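Local coordinates for aminotransferase (Bacillus subtilis, PDB 6L1O), which is a pyridoxal-phosphate-dependent aminotransferase encoded in the operon for biosynthesis of the dipeptide antibiotic bacilysin, at residues K295-Y298 and K299-D303; K217-S220 and F221-E225. All coordinates share one frame; numbering follows the deposited sequence.

Interaction 1 (K295-Y298 and K299-D303)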
# COMPACT_ATOMS: atom_id res chain seq x y z
N LYS B 295 -23.56 -14.29 -7.81
CA LYS B 295 -23.38 -15.72 -7.75
C LYS B 295 -24.20 -16.54 -8.80
O LYS B 295 -23.70 -17.53 -9.36
CB LYS B 295 -23.74 -16.20 -6.35
CG LYS B 295 -23.51 -17.71 -6.18
CD LYS B 295 -23.36 -18.05 -4.72
CE LYS B 295 -24.69 -18.49 -4.11
NZ LYS B 295 -24.44 -19.07 -2.76
N ARG B 296 -25.43 -16.11 -9.07
CA ARG B 296 -26.28 -16.82 -10.02
C ARG B 296 -25.80 -16.58 -11.44
O ARG B 296 -25.89 -17.48 -12.26
CB ARG B 296 -27.77 -16.42 -9.90
CG ARG B 296 -28.48 -16.78 -8.61
CD ARG B 296 -30.01 -16.63 -8.76
NE ARG B 296 -30.43 -15.22 -8.81
CZ ARG B 296 -30.62 -14.45 -7.73
NH1 ARG B 296 -30.51 -14.99 -6.51
NH2 ARG B 296 -31.00 -13.21 -7.85
N ILE B 297 -25.27 -15.39 -11.73
CA ILE B 297 -24.62 -15.11 -13.01
C ILE B 297 -23.45 -16.08 -13.26
O ILE B 297 -23.34 -16.68 -14.36
CB ILE B 297 -24.14 -13.68 -13.15
CG1 ILE B 297 -25.36 -12.73 -13.25
CG2 ILE B 297 -23.23 -13.49 -14.35
CD1 ILE B 297 -25.07 -11.26 -13.03
N TYR B 298 -22.56 -16.19 -12.25
CA TYR B 298 -21.42 -17.10 -12.42
C TYR B 298 -21.87 -18.54 -12.60
O TYR B 298 -21.32 -19.24 -13.47
CB TYR B 298 -20.43 -16.93 -11.24
CG TYR B 298 -19.70 -15.61 -11.28
CD1 TYR B 298 -19.27 -15.06 -12.48
CD2 TYR B 298 -19.46 -14.89 -10.11
CE1 TYR B 298 -18.58 -13.87 -12.51
CE2 TYR B 298 -18.80 -13.70 -10.13
CZ TYR B 298 -18.35 -13.18 -11.31
OH TYR B 298 -17.64 -12.00 -11.34
N LYS B 299 -22.85 -18.98 -11.80
CA LYS B 299 -23.35 -20.34 -11.89
C LYS B 299 -23.96 -20.63 -13.30
O LYS B 299 -23.75 -21.69 -13.87
CB LYS B 299 -24.37 -20.62 -10.77
CG LYS B 299 -25.01 -22.01 -10.76
CD LYS B 299 -23.97 -23.12 -10.74
CE LYS B 299 -24.63 -24.51 -10.66
NZ LYS B 299 -23.74 -25.56 -11.23
N GLU B 300 -24.68 -19.66 -13.85
CA GLU B 300 -25.21 -19.82 -15.19
C GLU B 300 -24.11 -19.94 -16.23
O GLU B 300 -24.21 -20.72 -17.16
CB GLU B 300 -26.11 -18.65 -15.51
CG GLU B 300 -26.58 -18.51 -16.94
CD GLU B 300 -27.42 -19.67 -17.43
OE1 GLU B 300 -28.13 -20.30 -16.60
OE2 GLU B 300 -27.39 -19.93 -18.67
N ARG B 301 -23.06 -19.15 -16.10
CA ARG B 301 -21.95 -19.18 -17.05
C ARG B 301 -21.26 -20.53 -16.95
O ARG B 301 -20.96 -21.13 -17.95
CB ARG B 301 -20.94 -18.05 -16.79
CG ARG B 301 -21.46 -16.69 -17.19
CD ARG B 301 -20.52 -15.59 -16.78
NE ARG B 301 -21.04 -14.27 -17.14
CZ ARG B 301 -20.42 -13.13 -16.90
NH1 ARG B 301 -19.19 -13.12 -16.35
NH2 ARG B 301 -20.95 -12.01 -17.30
N ILE B 302 -21.05 -21.01 -15.73
CA ILE B 302 -20.46 -22.30 -15.48
C ILE B 302 -21.27 -23.43 -16.12
O ILE B 302 -20.72 -24.28 -16.84
CB ILE B 302 -20.31 -22.57 -13.98
CG1 ILE B 302 -19.16 -21.72 -13.43
CG2 ILE B 302 -20.08 -24.05 -13.70
CD1 ILE B 302 -19.19 -21.64 -11.90
N ASP B 303 -22.57 -23.41 -15.89
CA ASP B 303 -23.46 -24.40 -16.49
C ASP B 303 -23.48 -24.34 -18.01
O ASP B 303 -23.33 -25.38 -18.68
CB ASP B 303 -24.85 -24.26 -15.92
CG ASP B 303 -24.93 -24.69 -14.46
OD1 ASP B 303 -23.91 -25.09 -13.86
OD2 ASP B 303 -26.04 -24.61 -13.90
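Lys295 to Asp303 form two and a half turns of unbroken alpha helix, in which the carbonyls of Lys295, Arg296, Ile297 and Tyr298 each accept the amide four residues on, as in the 2.9 Å bond from Ile302 N to Tyr298 O. On this frame Ile297 and Arg301, one turn apart, run side by side in the same direction. The methyl CG2 of Ile297 sits over one face of the Arg301 guanidinium, toward its rim, with CG2 3.6 Å from NE. That methyl is brought alongside because chi1 of Ile297 (-69°) sets CG2 anti to the backbone N. Arg301 itself is extended from CG to NE, and its NH1 reaches the edge of the Tyr298 ring, 4.0 Å from CE1, with the ring and guanidinium planes 72° apart. Its charge is met outside the helix: NH1 forms a salt bridge with Asp43 and a hydrogen bond with the carbonyl of Met370. Another flank of the helix carries an i to i+4 ion pair, in which the Lys299 chain bends at chi2 (56°) and places NZ 2.7 Å from Asp303 OD1, on the syn lone pair. Lys319 is a second salt-bridge partner of that oxygen, so two cations share one carboxylate atom. The contact is a local one between successive turns of helix 289-313. Its buried residues, Tyr298 and Ile302, face the rest of the chain: Tyr298 meets the rings of Phe212 (edge-to-face) and Phe324, and Ile302 rests on Phe214 and Met370, loop residues following strands 202-206 and 365-369.

Interaction 2 (K217-S220 and F221-E225)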
# COMPACT_ATOMS: atom_id res chain seq x y z
N LYS B 217 -24.23 -21.81 1.81
CA LYS B 217 -23.50 -20.68 2.38
C LYS B 217 -22.06 -21.13 2.74
O LYS B 217 -21.87 -22.17 3.37
CB LYS B 217 -24.21 -20.17 3.63
N PRO B 218 -21.05 -20.36 2.32
CA PRO B 218 -19.67 -20.76 2.67
C PRO B 218 -19.45 -20.52 4.15
O PRO B 218 -20.04 -19.58 4.70
CB PRO B 218 -18.80 -19.81 1.82
CG PRO B 218 -19.73 -19.24 0.80
CD PRO B 218 -21.05 -19.16 1.46
N ALA B 219 -18.70 -21.41 4.79
CA ALA B 219 -18.26 -21.22 6.17
C ALA B 219 -16.97 -20.37 6.20
O ALA B 219 -16.05 -20.59 5.39
CB ALA B 219 -18.03 -22.55 6.84
N SER B 220 -16.92 -19.40 7.11
CA SER B 220 -15.69 -18.70 7.45
C SER B 220 -14.80 -19.62 8.33
O SER B 220 -15.29 -20.35 9.21
CB SER B 220 -15.99 -17.40 8.18
OG SER B 220 -14.87 -16.96 8.99
N PHE B 221 -13.50 -19.56 8.13
CA PHE B 221 -12.53 -20.18 9.04
C PHE B 221 -12.84 -19.82 10.51
O PHE B 221 -12.70 -20.65 11.44
CB PHE B 221 -11.11 -19.74 8.63
CG PHE B 221 -10.02 -20.04 9.63
CD1 PHE B 221 -9.74 -21.35 10.01
CD2 PHE B 221 -9.25 -19.01 10.17
CE1 PHE B 221 -8.74 -21.62 10.94
CE2 PHE B 221 -8.24 -19.28 11.08
CZ PHE B 221 -8.02 -20.58 11.49
N LEU B 222 -13.26 -18.58 10.73
CA LEU B 222 -13.50 -18.09 12.07
C LEU B 222 -14.73 -18.69 12.76
O LEU B 222 -14.99 -18.38 13.90
CB LEU B 222 -13.59 -16.56 12.08
CG LEU B 222 -12.32 -15.83 11.60
CD1 LEU B 222 -12.60 -14.36 11.70
CD2 LEU B 222 -11.09 -16.20 12.44
N GLU B 223 -15.50 -19.51 12.05
CA GLU B 223 -16.51 -20.35 12.66
C GLU B 223 -15.94 -21.51 13.48
O GLU B 223 -16.56 -21.97 14.41
CB GLU B 223 -17.49 -20.86 11.60
CG GLU B 223 -18.45 -19.76 11.16
CD GLU B 223 -19.38 -20.19 10.04
OE1 GLU B 223 -20.03 -21.25 10.21
OE2 GLU B 223 -19.47 -19.48 8.99
N ALA B 224 -14.74 -21.97 13.15
CA ALA B 224 -14.12 -23.06 13.87
C ALA B 224 -13.67 -22.67 15.27
O ALA B 224 -13.20 -21.56 15.48
CB ALA B 224 -12.93 -23.56 13.09
N GLU B 225 -13.87 -23.57 16.24
CA GLU B 225 -13.31 -23.41 17.58
C GLU B 225 -11.79 -23.27 17.48
O GLU B 225 -11.13 -24.02 16.76
CB GLU B 225 -13.66 -24.64 18.46
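Ser220 and Glu223 reach back and forth across the start of a short 3-10 segment. The Glu223 side chain points its CB toward the preceding residues and stays extended beyond CG (chi2 176°), so that its carboxylate comes back alongside the chain to Ala219 and Ser220. There OE2 accepts the Ser220 amide, N to OE2 3.2 Å, with the donor well above the carboxylate plane rather than in it. The same oxygen lies 3.5 Å from Ala219 CA, and Ala219 CB stands 4.0 Å from OE2, so the carboxylate lies against the Ala219 backbone and methyl. Ser220 turns its hydroxyl the other way, forward along the chain: chi1 of 157° puts OG beside its own carbonyl carbon, where it accepts the Leu222 amide, OG to N 2.9 Å. The Leu222 CB packs against that oxygen at 3.4 Å. The hydroxyl has a second partner in Glu233, whose carboxylate also takes the Phe221 amide and thereby ties the start of the segment to strand 231-236. Two successive, overlapping turns follow in the backbone, Glu223 N bonded to Ser220 O at 3.0 Å and then Ala224 N to Phe221 O. Phe221 projects away from this polar network, onto Leu203 and His205 of strand 202-206. The OG to Leu222 N bond defines an ST turn, with Ser220 in an N-cap-like position just before 221-223. The return bond from Glu223 OE2 resembles one half of a capping box, left incomplete because the serine holds Leu222 N, not Glu223 N.

Interaction 2 precedes interaction 1 in sequence, and their centres lie 24 Å apart; the nearest atoms are about 5 Å apart, without touching. Interaction 2 belongs to the loop after strand 202-206, and Glu213, earlier in the same loop, gives its carbonyl to Lys295 of interaction 1 and is touched by Pro218 of interaction 2. Both lie in the wider surroundings of the cofactor site. The side chains of Tyr298 and Pro218 are each about 8 Å from that of Tyr209, which lines the pyridoxal-5'-phosphate pocket, whereas the cofactor itself is about 11 Å from the Tyr298 side chain and about 13 Å from that of Phe221. Neither contact therefore touches the ligand directly.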